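PDB 3VX6: E1 from Kluyveromyces marxianus, which forms the N-terminal domain of Atg7, the E1-like enzyme that activates Atg8 and Atg12 for the conjugation reactions of autophagy. Local coordinates for residues A[99-104]-A[257-262]; A[140-145]-A[212-217]. All coordinates share one frame; numbering follows the deposited sequence.

Contact 1. Residues A[99-104]-A[257-262]; sequences QFIKEK and LKVSGW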
# COMPACT_ATOMS: atom_id res chain seq x y z
N GLN A 99 -9.86 -14.00 -4.28
CA GLN A 99 -8.74 -14.82 -4.71
C GLN A 99 -7.65 -13.90 -5.26
O GLN A 99 -6.45 -14.15 -5.09
CB GLN A 99 -9.20 -15.78 -5.80
CG GLN A 99 -8.11 -16.68 -6.36
CD GLN A 99 -7.33 -17.41 -5.27
OE1 GLN A 99 -7.91 -17.93 -4.31
NE2 GLN A 99 -6.01 -17.46 -5.43
N PHE A 100 -8.08 -12.82 -5.90
CA PHE A 100 -7.16 -11.86 -6.49
C PHE A 100 -6.34 -11.14 -5.46
O PHE A 100 -5.12 -11.10 -5.54
CB PHE A 100 -7.94 -10.85 -7.34
CG PHE A 100 -7.13 -9.67 -7.77
CD1 PHE A 100 -6.94 -8.58 -6.92
CD2 PHE A 100 -6.54 -9.63 -9.04
CE1 PHE A 100 -6.18 -7.48 -7.31
CE2 PHE A 100 -5.78 -8.54 -9.44
CZ PHE A 100 -5.60 -7.46 -8.57
N ILE A 101 -6.99 -10.56 -4.46
CA ILE A 101 -6.24 -9.83 -3.47
C ILE A 101 -5.42 -10.80 -2.61
O ILE A 101 -4.36 -10.44 -2.10
CB ILE A 101 -7.18 -8.94 -2.63
CG1 ILE A 101 -6.40 -7.75 -2.09
CG2 ILE A 101 -7.83 -9.74 -1.52
CD1 ILE A 101 -7.25 -6.71 -1.43
N LYS A 102 -5.91 -12.03 -2.48
CA LYS A 102 -5.19 -13.03 -1.70
C LYS A 102 -3.83 -13.31 -2.34
O LYS A 102 -2.80 -13.37 -1.66
CB LYS A 102 -5.98 -14.33 -1.66
CG LYS A 102 -5.31 -15.42 -0.84
CD LYS A 102 -5.94 -16.77 -1.13
CE LYS A 102 -5.53 -17.82 -0.09
NZ LYS A 102 -6.00 -19.20 -0.46
N GLU A 103 -3.82 -13.49 -3.66
CA GLU A 103 -2.59 -13.77 -4.38
C GLU A 103 -1.65 -12.59 -4.35
O GLU A 103 -0.46 -12.75 -4.08
CB GLU A 103 -2.90 -14.17 -5.83
CG GLU A 103 -3.41 -15.60 -5.95
CD GLU A 103 -3.83 -15.95 -7.36
OE1 GLU A 103 -3.02 -15.76 -8.29
OE2 GLU A 103 -4.97 -16.42 -7.54
N LYS A 104 -2.17 -11.41 -4.65
CA LYS A 104 -1.36 -10.21 -4.64
C LYS A 104 -0.75 -10.11 -3.25
O LYS A 104 0.38 -9.67 -3.09
CB LYS A 104 -2.21 -8.97 -4.95
CG LYS A 104 -2.28 -8.62 -6.43
CD LYS A 104 -2.74 -9.78 -7.27
CE LYS A 104 -1.68 -10.18 -8.29
NZ LYS A 104 -1.96 -11.52 -8.94
N LEU A 257 -3.02 -16.97 4.97
CA LEU A 257 -2.82 -15.53 4.88
C LEU A 257 -4.18 -14.88 4.68
O LEU A 257 -4.95 -15.30 3.82
CB LEU A 257 -1.91 -15.21 3.69
CG LEU A 257 -1.05 -13.96 3.78
CD1 LEU A 257 -0.03 -14.14 4.89
CD2 LEU A 257 -0.37 -13.72 2.44
N LYS A 258 -4.51 -13.86 5.48
CA LYS A 258 -5.80 -13.21 5.32
C LYS A 258 -5.56 -11.86 4.66
O LYS A 258 -5.04 -10.94 5.29
CB LYS A 258 -6.50 -13.03 6.68
CG LYS A 258 -7.98 -12.60 6.59
CD LYS A 258 -8.12 -11.10 6.38
CE LYS A 258 -9.60 -10.64 6.28
NZ LYS A 258 -10.28 -11.01 4.99
N VAL A 259 -5.94 -11.73 3.39
CA VAL A 259 -5.73 -10.48 2.69
C VAL A 259 -6.99 -9.62 2.50
O VAL A 259 -8.07 -10.13 2.22
CB VAL A 259 -5.10 -10.71 1.31
CG1 VAL A 259 -4.53 -9.41 0.79
CG2 VAL A 259 -4.03 -11.80 1.39
N SER A 260 -6.82 -8.32 2.66
CA SER A 260 -7.89 -7.35 2.47
C SER A 260 -7.20 -6.17 1.80
O SER A 260 -6.04 -6.28 1.41
CB SER A 260 -8.48 -6.94 3.80
OG SER A 260 -7.47 -6.45 4.66
N GLY A 261 -7.89 -5.04 1.65
CA GLY A 261 -7.27 -3.88 1.03
C GLY A 261 -8.12 -3.22 -0.03
O GLY A 261 -7.82 -2.11 -0.48
N TRP A 262 -9.19 -3.91 -0.42
CA TRP A 262 -10.13 -3.42 -1.43
C TRP A 262 -10.81 -2.16 -0.93
O TRP A 262 -11.38 -2.16 0.15
CB TRP A 262 -11.20 -4.47 -1.73
CG TRP A 262 -10.74 -5.59 -2.61
CD1 TRP A 262 -10.71 -6.92 -2.30
CD2 TRP A 262 -10.29 -5.49 -3.96
NE1 TRP A 262 -10.27 -7.65 -3.37
CE2 TRP A 262 -9.99 -6.80 -4.40
CE3 TRP A 262 -10.09 -4.41 -4.84
CZ2 TRP A 262 -9.53 -7.07 -5.69
CZ3 TRP A 262 -9.63 -4.67 -6.12
CH2 TRP A 262 -9.34 -6.00 -6.54
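Ile101 reaches from helix 97-114 between Trp262 and Val259, and each carbon beyond CA has a partner across the contact. The CB sits against the indole nitrogen, 3.4 Å from Trp262 NE1, and the CG2 methyl lies beside that same nitrogen. CG1 stands anti to the backbone N (chi1 -154°) and meets Val259 CG1 at 3.8 Å. Beyond it the CD1 methyl rests over one face of the indole, 3.7 Å from the centroid of the five-membered ring and 15° off its normal, a CH-pi contact. On the strand backbone the same methyl comes up against Ser260 O and Gly261 N. This is helix-on-sheet packing: strand 260-262 belongs to a mixed sheet, hydrogen-bonded to strand 135-144, and the axes of the two short segments make an angle of 119° at 8.8 Å. No hydrogen bond links the two segments. Trp262 NE1 instead donates to Lys97 O in the first turn of the helix, which helps to fix how the indole is turned. The six-membered ring of Trp262 meets the ring of Phe100 obliquely, the centroids 5.3 Å apart. One residue beyond Ile101, Lys102 CA receives Val259 CG2 at 3.5 Å.

Contact 2. Residues A[140-145]-A[212-217]; sequences ICMPSF and SAVTKN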
# COMPACT_ATOMS: atom_id res chain seq x y z
N ILE A 140 -9.93 -0.31 -6.60
CA ILE A 140 -8.54 -0.28 -6.20
C ILE A 140 -8.39 -0.96 -4.86
O ILE A 140 -9.32 -0.96 -4.04
CB ILE A 140 -8.02 1.16 -6.08
CG1 ILE A 140 -8.22 1.89 -7.41
CG2 ILE A 140 -6.55 1.15 -5.70
CD1 ILE A 140 -7.73 3.33 -7.42
N CYS A 141 -7.23 -1.58 -4.65
CA CYS A 141 -6.92 -2.25 -3.40
C CYS A 141 -5.44 -2.12 -3.15
O CYS A 141 -4.64 -2.06 -4.08
CB CYS A 141 -7.29 -3.74 -3.46
SG CYS A 141 -6.10 -4.82 -4.29
N MET A 142 -5.08 -2.01 -1.89
CA MET A 142 -3.68 -1.94 -1.49
C MET A 142 -3.64 -3.13 -0.55
O MET A 142 -4.05 -3.02 0.61
CB MET A 142 -3.40 -0.64 -0.76
CG MET A 142 -1.94 -0.44 -0.44
SD MET A 142 -1.69 1.12 0.34
CE MET A 142 -1.24 2.18 -1.03
N PRO A 143 -3.16 -4.29 -1.03
CA PRO A 143 -3.09 -5.50 -0.22
C PRO A 143 -2.51 -5.33 1.15
O PRO A 143 -1.42 -4.78 1.35
CB PRO A 143 -2.30 -6.45 -1.09
CG PRO A 143 -2.68 -6.05 -2.43
CD PRO A 143 -2.54 -4.55 -2.33
N SER A 144 -3.30 -5.80 2.11
CA SER A 144 -2.98 -5.79 3.52
C SER A 144 -3.14 -7.24 3.95
O SER A 144 -4.25 -7.75 4.10
CB SER A 144 -3.98 -4.90 4.26
OG SER A 144 -3.92 -5.15 5.65
N PHE A 145 -2.02 -7.93 4.12
CA PHE A 145 -2.06 -9.32 4.51
C PHE A 145 -1.61 -9.54 5.94
O PHE A 145 -0.97 -8.68 6.55
CB PHE A 145 -1.18 -10.15 3.59
CG PHE A 145 0.20 -9.60 3.44
CD1 PHE A 145 0.47 -8.62 2.49
CD2 PHE A 145 1.23 -10.06 4.25
CE1 PHE A 145 1.76 -8.12 2.35
CE2 PHE A 145 2.51 -9.56 4.12
CZ PHE A 145 2.78 -8.59 3.17
N SER A 212 -1.72 2.74 8.61
CA SER A 212 -2.46 2.20 7.49
C SER A 212 -2.48 0.67 7.59
O SER A 212 -1.56 0.06 8.13
CB SER A 212 -1.82 2.66 6.19
OG SER A 212 -0.41 2.67 6.30
N ALA A 213 -3.56 0.07 7.10
CA ALA A 213 -3.71 -1.38 7.12
C ALA A 213 -2.49 -2.07 6.51
O ALA A 213 -2.28 -3.27 6.67
CB ALA A 213 -4.98 -1.78 6.35
N VAL A 214 -1.67 -1.29 5.82
CA VAL A 214 -0.48 -1.83 5.16
C VAL A 214 0.63 -2.21 6.15
O VAL A 214 1.58 -2.91 5.82
CB VAL A 214 0.04 -0.83 4.11
CG1 VAL A 214 1.03 0.13 4.75
CG2 VAL A 214 0.61 -1.57 2.93
N THR A 215 0.48 -1.74 7.39
CA THR A 215 1.43 -2.06 8.45
C THR A 215 1.48 -3.57 8.74
O THR A 215 2.50 -4.10 9.22
CB THR A 215 1.05 -1.36 9.76
OG1 THR A 215 0.87 0.05 9.54
CG2 THR A 215 2.14 -1.56 10.81
N LYS A 216 0.37 -4.25 8.46
CA LYS A 216 0.28 -5.68 8.69
C LYS A 216 1.30 -6.40 7.87
O LYS A 216 1.84 -7.42 8.29
CB LYS A 216 -1.10 -6.16 8.30
CG LYS A 216 -2.21 -5.76 9.27
CD LYS A 216 -3.57 -6.30 8.79
CE LYS A 216 -4.67 -5.92 9.76
NZ LYS A 216 -5.90 -5.76 8.91
N ASN A 217 1.50 -5.89 6.66
CA ASN A 217 2.48 -6.41 5.74
C ASN A 217 3.83 -6.43 6.49
O ASN A 217 4.43 -7.48 6.70
CB ASN A 217 2.56 -5.50 4.52
CG ASN A 217 1.23 -5.35 3.81
OD1 ASN A 217 0.17 -5.65 4.38
ND2 ASN A 217 1.26 -4.89 2.57
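Asn217 meets the backbone of Pro143 and Phe145 with the two ends of its carboxamide, a side-chain bridge between the first turn of helix 215-225 and the end of strand 135-144. The type I beta turn from Ser212 to Thr215 leads into this helix, which forms a beta-alpha-beta crossover between parallel strands 198-202 and 231-236, so the contact joins their sheet to that of strand 135-144. Three hydrogen bonds cross the contact. Asn217 ND2 donates to Pro143 O at 2.9 Å with a nearly straight N-H (168°), and also to Ile120 O. Its OD1 accepts from Phe145 N at 3.2 Å, the donor above the plane of the side-chain amide carbonyl. Ser144 supplies the third bond: OG, anti to its own backbone N (chi1 164°), donates to Ala213 O at 2.7 Å, again from above the carbonyl plane. An alanine in place of Asn217 would probably leave Pro143 O, Ile120 O and Phe145 N without these mates, and the start of helix 215-225 less firmly tied to the strand.

In the packing, the Phe145 ring and the Asn217 amide lie stacked, their planes 24° apart, with Phe145 CE1 3.2 Å from Asn217 CG. Asn217 CA lies over the same ring in a CH-pi contact, 3.8 Å from its centroid. Lys216 packs with its aliphatic carbons: CD approaches Ser144 OG to 3.4 Å and CB lies beside Phe145 O.

In the fold
Strand 135-144 joins the two contacts, whose centres lie 9 Å apart. Contact 2 uses its C-terminal end directly; contact 1 uses its antiparallel neighbour, strand 260-262, and the two strands are probably bonded through Ser260 O to Ser144 N, 2.9 Å, and Gly261 O to Met142 N. Along the chain the segments come in the order 99-104, 140-145, 212-217 and 257-262, so both segments of contact 2 fall between the two of contact 1. Helix 97-114 packs on the sheet these strands share, while contact 2 joins the end of strand 135-144 to the crossover helix of the second sheet, a worked case of how residues far apart in sequence connect two sheets of the Atg7 N-terminal region.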